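Local coordinates for molinate hydrolase (Gulosibacter molinativorax, PDB 4UB9) that hydrolyses the thiocarbamate herbicide molinate as a zinc-dependent enzyme of the amidohydrolase family, at the interface of chains A and B. Numbering follows the deposited sequence. Chains: chain A/B, Molinate hydrolase.

The interface of chains A and B. Residues chain A 110, 112-113, 116, 195; chain B 112-113, 116, 195-196.
A:Ile112 and B:Ile112 meet across the two-fold axis, their side chains crossing at about a right angle. The gamma-methyl groups touch, CG2 of A:Ile112 lying 3.6 Å from CG2 of B:Ile112. Each CG2 is anti to its own backbone N, while CG1 lies beside that N and carries CD1 to a second contact at 3.9 Å between A:Ile112 CD1 and B:Ile112 CD1. A:Val195 and B:Val195 extend the apolar seam. They reach toward each other tip to tip through CG2, and each CG2 also meets the CD1 of the opposite isoleucine.

On the other flank of the isoleucines, helix 111-118 of one chain packs against its twin. The methyl CB of A:Ala116 rests on the backbone of B:Glu113, 3.8 Å from its CA. B:Ala116 does the same to A:Glu113. The small alanine side chain probably allows the helices to approach closely here.

Polar contacts border this apolar seam. The amide N of A:Gly110 donates a hydrogen bond of 3.2 Å to the carbonyl O of B:Val195. It is fairly straight at the hydrogen (164°), but the donor sits above the carbonyl plane.

Water 2 joins the same B:Val195 O to A:Glu113. It bonds to both the amide N and the carboxylate OE2 of that residue, the latter at 2.7 Å. With chi1 at 60°, CG of A:Glu113 sits between its backbone N and carbonyl carbon; the chain then runs extended, and OE2 and the amide N share water 2. Water 1 bridges B:Glu113 N and OE2 to A:Val195 O in the same way. Water 3 adds a link from A:Val195 O to B:Ile112 N, and bonds to water 1.

This patch is part of a two-fold symmetric interface between two of the four copies in the deposited assembly. Its apolar centre and water-bridged borders would help hold the two chains together if this assembly is the biological one, which the structure alone does not show.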
# COMPACT_ATOMS: atom_id res chain seq x y z
N GLY A 110 0.55 -1.08 15.92
CA GLY A 110 0.80 -1.76 17.19
C GLY A 110 -0.02 -3.00 17.46
O GLY A 110 0.31 -3.79 18.37
N ILE A 112 -0.57 -5.84 15.98
CA ILE A 112 0.01 -7.14 15.79
C ILE A 112 0.94 -7.45 16.96
O ILE A 112 0.80 -8.49 17.60
CB ILE A 112 0.79 -7.27 14.51
CG1 ILE A 112 -0.13 -7.11 13.30
CG2 ILE A 112 1.43 -8.66 14.42
CD1 ILE A 112 0.62 -6.92 12.01
N GLU A 113 1.88 -6.55 17.18
CA GLU A 113 2.94 -6.76 18.18
C GLU A 113 2.36 -6.91 19.56
O GLU A 113 2.71 -7.82 20.31
CB GLU A 113 4.02 -5.68 18.15
CG GLU A 113 3.53 -4.26 18.42
CD GLU A 113 4.47 -3.19 17.89
OE1 GLU A 113 5.39 -2.75 18.64
OE2 GLU A 113 4.26 -2.73 16.74
N ALA A 116 0.24 -10.32 19.81
CA ALA A 116 1.10 -11.49 19.75
C ALA A 116 1.91 -11.59 21.02
O ALA A 116 2.13 -12.67 21.58
CB ALA A 116 2.00 -11.44 18.54
N VAL A 195 0.73 -8.25 6.30
CA VAL A 195 2.03 -8.65 6.82
C VAL A 195 1.99 -9.59 7.99
O VAL A 195 2.99 -9.80 8.66
CB VAL A 195 2.88 -7.43 7.23
CG1 VAL A 195 3.09 -6.49 6.06
CG2 VAL A 195 2.22 -6.64 8.35
N ILE B 112 6.60 -9.64 12.43
CA ILE B 112 6.21 -8.86 13.61
C ILE B 112 5.76 -9.77 14.71
O ILE B 112 6.26 -9.71 15.82
CB ILE B 112 5.10 -7.85 13.31
CG1 ILE B 112 5.57 -6.82 12.29
CG2 ILE B 112 4.67 -7.14 14.58
CD1 ILE B 112 4.43 -6.01 11.70
N GLU B 113 4.79 -10.61 14.39
CA GLU B 113 4.18 -11.47 15.37
C GLU B 113 5.20 -12.40 16.02
O GLU B 113 5.20 -12.60 17.23
CB GLU B 113 2.97 -12.26 14.81
CG GLU B 113 3.27 -13.18 13.64
CD GLU B 113 2.03 -13.52 12.78
OE1 GLU B 113 1.34 -14.53 13.09
OE2 GLU B 113 1.80 -12.81 11.79
N ALA B 116 7.79 -10.37 18.20
CA ALA B 116 7.17 -9.83 19.39
C ALA B 116 6.82 -10.95 20.37
O ALA B 116 6.97 -10.83 21.59
CB ALA B 116 5.94 -9.02 19.04
N VAL B 195 2.77 -0.64 10.00
CA VAL B 195 1.79 -1.06 10.99
C VAL B 195 2.35 -1.49 12.32
O VAL B 195 1.65 -2.09 13.13
CB VAL B 195 0.93 -2.22 10.46
CG1 VAL B 195 0.23 -1.82 9.20
CG2 VAL B 195 1.76 -3.46 10.17
N MET B 196 3.62 -1.21 12.55
CA MET B 196 4.27 -1.54 13.84
C MET B 196 4.91 -0.30 14.39
O MET B 196 5.07 0.69 13.67
CB MET B 196 5.32 -2.63 13.64
CG MET B 196 6.53 -2.14 12.86
SD MET B 196 7.60 -3.46 12.27
CE MET B 196 8.11 -4.13 13.84
O HOH W 1 3.39 -10.66 11.61
O HOH W 2 2.39 -4.24 15.44
O HOH W 3 5.29 -8.96 9.78